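Local coordinates for C381 turret protein (Sulfolobus turreted icosahedral virus, PDB 4IND) that probably builds, as a five-subunit assembly of chains with three jelly-roll domains each, the turret of an archaeal icosahedral virus, at residues Thr319-Ser324 and Glu348-Gln353; Tyr19-Glu24 and Ile140-Leu145; Thr177-Met182 and Glu258-Asn263. All coordinates share one frame; numbering follows the deposited sequence.

Contact 1. Residues Thr319-Ser324 and Glu348-Gln353; sequences TNLNRS and EINSIQ
A classic beta bulge forms the tight part of this contact, where Asn350 and Ser351 both face Thr319. Thr319 O is gripped twice: Asn350 N lies 2.9 Å from it in an almost straight bond (172°), standing above the carbonyl plane, while Ser351 N reaches it at 3.2 Å nearly along the C=O axis. The antiparallel pair's other bond runs from Thr319 N to Ser351 O, 3.0 Å. Asn350 turns its amide toward the loop because CG takes the crowded position between backbone N and carbonyl carbon (chi1 54°). From there OD1 receives Leu321 N in plane on a lone pair, 2.9 Å away. Beside it, Leu321 CD1 presses Ser351 CB at 3.5 Å, unusually close for two carbons.

Asn320 opens an Asx turn, its OD1 accepting from Asn322 N at 2.9 Å, and sets its amide almost perpendicular to that of Asn350. Beyond this turn the contact loosens: Arg323 and Ser324, both partly exposed, curve away without touching 348-353.

Ser351 OG is held by Tyr327 OH, and Asn322 ND2 by Leu380 O. Glu348, part of a dihydrogenphosphate pocket, bonds Val266 N of the second subunit through OE2. Ile349 and Ile352 pack on Leu297 and Leu299 of strand 295-305. The chain turns a corner at Glu348, from strand 346-349, outermost within this chain in one sheet of the third jelly roll, to 351-358, between 283-289 and 311-319 in the other.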
# COMPACT_ATOMS: atom_id res chain seq x y z
N THR A 319 -21.74 -1.93 22.53
CA THR A 319 -21.77 -2.99 21.53
C THR A 319 -21.81 -2.44 20.13
O THR A 319 -22.10 -1.26 19.91
CB THR A 319 -22.98 -3.93 21.72
OG1 THR A 319 -22.82 -5.08 20.88
CG2 THR A 319 -24.27 -3.21 21.34
N ASN A 320 -21.49 -3.31 19.17
CA ASN A 320 -21.83 -3.09 17.78
C ASN A 320 -23.18 -3.74 17.52
O ASN A 320 -23.27 -4.96 17.33
CB ASN A 320 -20.76 -3.67 16.86
CG ASN A 320 -21.21 -3.71 15.41
OD1 ASN A 320 -22.27 -3.17 15.08
ND2 ASN A 320 -20.43 -4.35 14.55
N LEU A 321 -24.25 -2.95 17.55
CA LEU A 321 -25.61 -3.47 17.43
C LEU A 321 -25.87 -4.19 16.12
O LEU A 321 -26.82 -4.96 16.01
CB LEU A 321 -26.63 -2.35 17.60
CG LEU A 321 -26.80 -1.81 19.03
CD1 LEU A 321 -27.71 -0.60 19.04
CD2 LEU A 321 -27.36 -2.91 19.93
N ASN A 322 -25.05 -3.91 15.11
CA ASN A 322 -25.15 -4.60 13.83
C ASN A 322 -24.57 -6.02 13.91
O ASN A 322 -24.82 -6.88 13.05
CB ASN A 322 -24.45 -3.78 12.73
CG ASN A 322 -25.15 -2.46 12.46
OD1 ASN A 322 -26.37 -2.34 12.62
ND2 ASN A 322 -24.39 -1.45 12.05
N ARG A 323 -23.79 -6.26 14.95
CA ARG A 323 -23.23 -7.58 15.18
C ARG A 323 -23.98 -8.32 16.29
O ARG A 323 -24.23 -9.53 16.18
CB ARG A 323 -21.75 -7.47 15.55
CG ARG A 323 -21.16 -8.77 16.05
CD ARG A 323 -19.73 -8.62 16.52
NE ARG A 323 -19.16 -9.92 16.86
CZ ARG A 323 -19.24 -10.49 18.07
NH1 ARG A 323 -19.86 -9.86 19.06
NH2 ARG A 323 -18.70 -11.68 18.28
N SER A 324 -24.35 -7.59 17.34
CA SER A 324 -24.97 -8.19 18.52
C SER A 324 -25.84 -7.20 19.30
O SER A 324 -25.44 -6.05 19.52
CB SER A 324 -23.87 -8.73 19.44
OG SER A 324 -24.44 -9.27 20.62
N GLU A 348 -14.86 0.20 17.60
CA GLU A 348 -15.83 -0.57 16.83
C GLU A 348 -17.11 -0.87 17.61
O GLU A 348 -17.55 -2.00 17.67
CB GLU A 348 -15.21 -1.85 16.29
CG GLU A 348 -14.28 -1.59 15.12
CD GLU A 348 -14.15 -2.78 14.20
OE1 GLU A 348 -15.14 -3.09 13.51
OE2 GLU A 348 -13.05 -3.39 14.20
N ILE A 349 -17.70 0.17 18.19
CA ILE A 349 -19.01 0.05 18.81
C ILE A 349 -19.88 1.16 18.23
O ILE A 349 -19.36 2.11 17.63
CB ILE A 349 -18.90 0.24 20.32
CG1 ILE A 349 -18.13 1.53 20.60
CG2 ILE A 349 -18.19 -0.94 20.95
CD1 ILE A 349 -18.34 2.11 21.97
N ASN A 350 -21.19 1.08 18.41
CA ASN A 350 -22.06 2.15 17.92
C ASN A 350 -23.19 2.44 18.88
O ASN A 350 -24.10 3.22 18.59
CB ASN A 350 -22.60 1.84 16.51
CG ASN A 350 -23.29 0.49 16.42
OD1 ASN A 350 -23.72 -0.06 17.43
ND2 ASN A 350 -23.38 -0.05 15.20
N SER A 351 -23.15 1.80 20.05
CA SER A 351 -24.14 2.06 21.09
C SER A 351 -23.55 1.87 22.47
O SER A 351 -22.84 0.89 22.72
CB SER A 351 -25.37 1.18 20.89
OG SER A 351 -26.38 1.53 21.82
N ILE A 352 -23.83 2.83 23.36
CA ILE A 352 -23.31 2.86 24.73
C ILE A 352 -24.46 3.04 25.71
O ILE A 352 -25.32 3.88 25.49
CB ILE A 352 -22.39 4.06 24.95
CG1 ILE A 352 -21.34 4.15 23.86
CG2 ILE A 352 -21.74 4.00 26.33
CD1 ILE A 352 -20.43 2.97 23.84
N GLN A 353 -24.46 2.27 26.80
CA GLN A 353 -25.44 2.46 27.86
C GLN A 353 -24.78 2.31 29.24
O GLN A 353 -23.73 1.68 29.38
CB GLN A 353 -26.62 1.49 27.72
CG GLN A 353 -26.24 0.03 27.92
CD GLN A 353 -27.39 -0.92 27.64
OE1 GLN A 353 -28.35 -0.58 26.93
NE2 GLN A 353 -27.31 -2.12 28.22

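Contact 2. Residues Tyr19-Glu24 and Ile140-Leu145; sequences YYKLSE and ILEFSL
The first jelly-roll domain, galactose-binding-like by sequence family, has a four-stranded antiparallel sheet whose outermost strand in this chain, 19-21, is zipped here to 138-147. Tyr20 and Phe143 form the hydrogen-bonded pair: Tyr20 N gives to Phe143 O at 2.8 Å, and Phe143 N returns to Tyr20 O at 2.9 Å, in plane on a lone pair. The two side chains run side by side on one face of the sheet, CD2 of Tyr20 3.9 Å from CD2 of Phe143. Two residues on, Leu22 N meets Leu141 O at 2.8 Å from above the carbonyl plane, just as the strand gives way to a type I turn from Lys21 to Glu24. On the Tyr20 and Phe143 side Leu22 closes the apolar end tightly, its CD1 3.4 Å from Ile140 CG2, while Ile140 O is buried without a polar partner. A water donating to Leu141 O and Ser23 OG braces this corner; Ser23 OG also bonds Asn13 O of the third subunit.

The other face carries Tyr19, Lys21, Glu142 and Ser144. Tyr19 holds CG anti to its backbone N (chi1 176°), which lays the ring along the neighbouring strand, with Ser144 CB at its edge and its OH over the carboxylate of Glu142. The bond from Tyr19 OH to Glu142 OE2 is very short, 2.5 Å, and arrives 52° out of the carboxylate plane, with ring and carboxylate turned 77° apart. The same OE2 accepts from Glu74 N of the third subunit; two donors would probably favour the ionised acid.

Lys21 NZ bonds Ala14 O and forms a salt bridge with Asp73, both of the third subunit. Helix 25-31 follows Glu24, its N-cap; on the far flank strand 138-147 pairs with 78-88, where Leu141 and Glu142 bulge opposite Lys85.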
# COMPACT_ATOMS: atom_id res chain seq x y z
N TYR A 19 -13.15 -2.56 -24.22
CA TYR A 19 -13.46 -1.29 -24.83
C TYR A 19 -13.76 -1.49 -26.32
O TYR A 19 -13.03 -2.21 -27.01
CB TYR A 19 -12.31 -0.31 -24.68
CG TYR A 19 -12.63 0.97 -25.42
CD1 TYR A 19 -13.48 1.92 -24.86
CD2 TYR A 19 -12.10 1.22 -26.68
CE1 TYR A 19 -13.78 3.10 -25.54
CE2 TYR A 19 -12.41 2.39 -27.36
CZ TYR A 19 -13.24 3.33 -26.79
OH TYR A 19 -13.57 4.49 -27.47
N TYR A 20 -14.84 -0.86 -26.78
CA TYR A 20 -15.24 -0.89 -28.18
C TYR A 20 -15.48 0.53 -28.65
O TYR A 20 -16.18 1.30 -27.98
CB TYR A 20 -16.58 -1.62 -28.36
CG TYR A 20 -16.61 -3.08 -27.97
CD1 TYR A 20 -16.48 -4.08 -28.94
CD2 TYR A 20 -16.82 -3.45 -26.65
CE1 TYR A 20 -16.52 -5.43 -28.58
CE2 TYR A 20 -16.84 -4.78 -26.27
CZ TYR A 20 -16.72 -5.77 -27.25
OH TYR A 20 -16.75 -7.08 -26.87
N LYS A 21 -14.90 0.90 -29.78
CA LYS A 21 -15.36 2.10 -30.46
C LYS A 21 -16.03 1.59 -31.72
O LYS A 21 -15.37 1.04 -32.60
CB LYS A 21 -14.21 3.04 -30.82
CG LYS A 21 -14.76 4.38 -31.35
CD LYS A 21 -13.71 5.45 -31.44
CE LYS A 21 -14.34 6.80 -31.83
NZ LYS A 21 -13.34 7.93 -31.76
N LEU A 22 -17.34 1.75 -31.81
CA LEU A 22 -18.11 0.98 -32.81
C LEU A 22 -18.08 1.58 -34.20
O LEU A 22 -18.59 0.99 -35.17
CB LEU A 22 -19.54 0.75 -32.29
CG LEU A 22 -19.53 -0.07 -31.00
CD1 LEU A 22 -20.92 -0.14 -30.40
CD2 LEU A 22 -18.98 -1.48 -31.25
N SER A 23 -17.41 2.72 -34.32
CA SER A 23 -17.10 3.28 -35.63
C SER A 23 -15.83 2.69 -36.22
O SER A 23 -15.44 3.05 -37.34
CB SER A 23 -17.00 4.81 -35.54
OG SER A 23 -16.15 5.17 -34.48
N GLU A 24 -15.16 1.80 -35.48
CA GLU A 24 -14.08 0.99 -36.05
C GLU A 24 -14.65 -0.36 -36.46
O GLU A 24 -15.29 -1.06 -35.65
CB GLU A 24 -12.97 0.73 -35.00
CG GLU A 24 -12.21 1.96 -34.54
CD GLU A 24 -10.84 2.06 -35.18
OE1 GLU A 24 -10.70 1.61 -36.34
OE2 GLU A 24 -9.90 2.59 -34.54
N ILE A 140 -25.12 3.54 -31.22
CA ILE A 140 -24.17 3.13 -30.19
C ILE A 140 -22.75 3.44 -30.65
O ILE A 140 -22.26 2.83 -31.59
CB ILE A 140 -24.31 1.63 -29.89
CG1 ILE A 140 -25.79 1.27 -29.73
CG2 ILE A 140 -23.51 1.24 -28.66
CD1 ILE A 140 -26.07 -0.23 -29.78
N LEU A 141 -22.09 4.38 -29.98
CA LEU A 141 -20.79 4.86 -30.45
C LEU A 141 -19.60 4.17 -29.78
O LEU A 141 -18.59 3.88 -30.44
CB LEU A 141 -20.65 6.38 -30.29
CG LEU A 141 -21.74 7.33 -30.78
CD1 LEU A 141 -21.18 8.73 -31.01
CD2 LEU A 141 -22.41 6.82 -32.02
N GLU A 142 -19.70 3.96 -28.47
CA GLU A 142 -18.60 3.34 -27.70
C GLU A 142 -19.19 2.53 -26.57
O GLU A 142 -20.25 2.83 -26.08
CB GLU A 142 -17.64 4.38 -27.11
CG GLU A 142 -16.89 5.24 -28.12
CD GLU A 142 -16.09 6.38 -27.44
OE1 GLU A 142 -16.30 7.56 -27.82
OE2 GLU A 142 -15.23 6.10 -26.56
N PHE A 143 -18.47 1.49 -26.16
CA PHE A 143 -18.89 0.69 -25.03
C PHE A 143 -17.63 0.40 -24.24
O PHE A 143 -16.68 -0.16 -24.78
CB PHE A 143 -19.54 -0.62 -25.48
CG PHE A 143 -20.09 -1.46 -24.34
CD1 PHE A 143 -21.36 -1.23 -23.84
CD2 PHE A 143 -19.30 -2.46 -23.77
CE1 PHE A 143 -21.86 -2.01 -22.79
CE2 PHE A 143 -19.78 -3.24 -22.73
CZ PHE A 143 -21.06 -3.03 -22.24
N SER A 144 -17.65 0.78 -22.96
CA SER A 144 -16.47 0.74 -22.08
C SER A 144 -16.77 -0.02 -20.79
O SER A 144 -17.76 0.25 -20.10
CB SER A 144 -15.98 2.15 -21.76
OG SER A 144 -15.02 2.15 -20.69
N LEU A 145 -15.90 -0.95 -20.45
CA LEU A 145 -15.96 -1.71 -19.20
C LEU A 145 -14.69 -1.41 -18.44
O LEU A 145 -13.61 -1.74 -18.92
CB LEU A 145 -15.95 -3.22 -19.51
CG LEU A 145 -17.22 -3.93 -19.94
CD1 LEU A 145 -16.90 -5.24 -20.70
CD2 LEU A 145 -18.03 -4.23 -18.71
O HOH W 1 -17.87 6.19 -32.03

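Contact 3. Residues Thr177-Met182 and Glu258-Asn263; sequences TYAIKM and EVEEIN. With 2HP (dihydrogenphosphate ion), chain Y.
Lys181 and Glu258 run side by side from a hydrogen-bonded antiparallel pair, Lys181 N giving to Glu258 O at 2.8 Å and Glu258 N to Lys181 O at 2.9 Å. The lysine starts with CB resting against Glu258 CB at 4.0 Å. CG stands anti to the backbone N (chi1 -174°), so the chain leaves the strand on the same course as the glutamate. CD then comes to 3.6 Å from Glu258 OE2, and a bend at chi3 (-63°) keeps CE beside it, 3.3 Å from the same Glu258 OE2. At the tip NZ divides its charge: it makes a salt bridge to Glu258 OE2, weak as a hydrogen bond at 3.3 Å, and gives a better one to O4 of the dihydrogenphosphate ion, 3.1 Å away. Asp235 O of the third subunit accepts from the same NZ, and Tyr236 of that subunit adds a cation-pi contact.

Glu258 OE1 lies only 2.7 Å from phosphate O4, so one of the two groups, carboxyl or phosphate, probably holds a proton. Arg154 also binds the ion and forms a salt bridge with Glu260 OE1, which probably eases the crowding of acids; Glu237 N of the third subunit also bonds the ion, making this an intersubunit anion site.

Ala179 CB and Ile262 CG2 continue the same face in apolar contact. On the other face lie Tyr178, Ile180 and Val259, Tyr178 meeting Phe149 edge-to-face and Val259 touching Phe149 and Leu173. In this four-stranded sheet of the second jelly roll, strand 221-232 borders 176-187, strand 155-163 borders 253-262, and the two strands of the contact lie between them.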
# COMPACT_ATOMS: atom_id res chain seq x y z
N THR A 177 -13.15 1.95 3.97
CA THR A 177 -14.28 2.78 4.35
C THR A 177 -14.64 3.62 3.15
O THR A 177 -13.75 4.12 2.44
CB THR A 177 -13.92 3.67 5.55
OG1 THR A 177 -13.58 2.83 6.67
CG2 THR A 177 -15.11 4.57 5.93
N TYR A 178 -15.94 3.76 2.89
CA TYR A 178 -16.40 4.45 1.70
C TYR A 178 -17.43 5.52 1.99
O TYR A 178 -18.25 5.38 2.89
CB TYR A 178 -17.04 3.45 0.75
CG TYR A 178 -16.11 2.37 0.26
CD1 TYR A 178 -15.52 2.45 -1.00
CD2 TYR A 178 -15.83 1.27 1.04
CE1 TYR A 178 -14.68 1.44 -1.47
CE2 TYR A 178 -14.98 0.25 0.58
CZ TYR A 178 -14.41 0.35 -0.66
OH TYR A 178 -13.59 -0.65 -1.13
N ALA A 179 -17.39 6.57 1.19
CA ALA A 179 -18.46 7.56 1.18
C ALA A 179 -19.40 7.20 0.05
O ALA A 179 -18.96 6.86 -1.05
CB ALA A 179 -17.90 8.95 0.99
N ILE A 180 -20.70 7.25 0.31
CA ILE A 180 -21.69 7.13 -0.75
C ILE A 180 -22.47 8.44 -0.77
O ILE A 180 -23.14 8.78 0.20
CB ILE A 180 -22.64 5.98 -0.49
CG1 ILE A 180 -21.86 4.66 -0.51
CG2 ILE A 180 -23.74 5.96 -1.54
CD1 ILE A 180 -22.69 3.47 -0.03
N LYS A 181 -22.32 9.19 -1.85
CA LYS A 181 -22.92 10.50 -1.97
C LYS A 181 -23.97 10.45 -3.07
O LYS A 181 -23.71 9.95 -4.18
CB LYS A 181 -21.86 11.57 -2.28
CG LYS A 181 -22.39 13.00 -2.26
CD LYS A 181 -21.36 14.00 -2.77
CE LYS A 181 -20.11 14.04 -1.88
NZ LYS A 181 -19.16 15.11 -2.33
N MET A 182 -25.16 10.95 -2.77
CA MET A 182 -26.21 10.98 -3.78
C MET A 182 -26.89 12.34 -3.85
O MET A 182 -27.80 12.63 -3.08
CB MET A 182 -27.21 9.85 -3.51
CG MET A 182 -26.54 8.49 -3.45
SD MET A 182 -27.51 7.21 -2.64
CE MET A 182 -29.05 7.35 -3.53
N GLU A 258 -22.25 8.63 -6.25
CA GLU A 258 -20.81 8.74 -6.13
C GLU A 258 -20.43 7.79 -5.00
O GLU A 258 -20.96 7.87 -3.89
CB GLU A 258 -20.48 10.22 -5.84
CG GLU A 258 -19.03 10.63 -5.64
CD GLU A 258 -18.91 12.14 -5.41
OE1 GLU A 258 -19.33 12.90 -6.32
OE2 GLU A 258 -18.43 12.57 -4.32
N VAL A 259 -19.54 6.84 -5.30
CA VAL A 259 -19.03 5.91 -4.29
C VAL A 259 -17.52 5.98 -4.34
O VAL A 259 -16.93 5.73 -5.39
CB VAL A 259 -19.46 4.46 -4.59
CG1 VAL A 259 -19.03 3.53 -3.45
CG2 VAL A 259 -20.96 4.40 -4.82
N GLU A 260 -16.89 6.31 -3.22
CA GLU A 260 -15.46 6.59 -3.22
C GLU A 260 -14.84 6.18 -1.90
O GLU A 260 -15.46 6.31 -0.83
CB GLU A 260 -15.23 8.09 -3.45
CG GLU A 260 -16.00 8.94 -2.47
CD GLU A 260 -16.43 10.28 -3.04
OE1 GLU A 260 -15.91 10.70 -4.10
OE2 GLU A 260 -17.30 10.92 -2.42
N GLU A 261 -13.61 5.67 -1.95
CA GLU A 261 -12.90 5.28 -0.74
C GLU A 261 -12.41 6.52 0.00
O GLU A 261 -11.95 7.49 -0.62
CB GLU A 261 -11.72 4.36 -1.09
CG GLU A 261 -11.18 3.60 0.11
CD GLU A 261 -10.02 2.67 -0.24
OE1 GLU A 261 -9.73 2.48 -1.44
OE2 GLU A 261 -9.39 2.14 0.70
N ILE A 262 -12.49 6.49 1.33
CA ILE A 262 -11.99 7.58 2.16
C ILE A 262 -10.97 7.09 3.19
O ILE A 262 -10.89 5.88 3.47
CB ILE A 262 -13.12 8.34 2.90
CG1 ILE A 262 -13.83 7.41 3.89
CG2 ILE A 262 -14.11 8.95 1.88
CD1 ILE A 262 -14.63 8.17 4.97
N ASN A 263 -10.17 8.02 3.71
CA ASN A 263 -9.35 7.77 4.87
C ASN A 263 -10.17 8.05 6.12
O ASN A 263 -11.26 8.62 6.04
CB ASN A 263 -8.08 8.61 4.82
CG ASN A 263 -7.09 8.07 3.81
OD1 ASN A 263 -7.00 6.87 3.63
ND2 ASN A 263 -6.38 8.96 3.13
P 2HP Y . -16.97 16.05 -5.32
O1 2HP Y . -16.96 17.01 -4.09
O2 2HP Y . -15.75 15.18 -5.33
O3 2HP Y . -16.82 16.82 -6.59
O4 2HP Y . -18.27 15.20 -5.30
O HOH W 2 -10.45 3.00 3.11

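In the fold
From the N terminus the contacts follow one another in series, with no nesting or crossing. Contact 2 closes a long loop first, joining the start of the first jelly roll to one of its last strands. Contact 3 then does the like in the second domain, between two inner strands of a sheet, and contact 1 shuts a much shorter loop in the third, at the passage between its two sheets. The centres of contacts 2 and 3 lie 29 Å apart and those of 3 and 1 22 Å apart, along an elongated chain. Contacts 2 and 3 both meet the third subunit, whereas contact 1 meets the second, through Arg323 and Glu348.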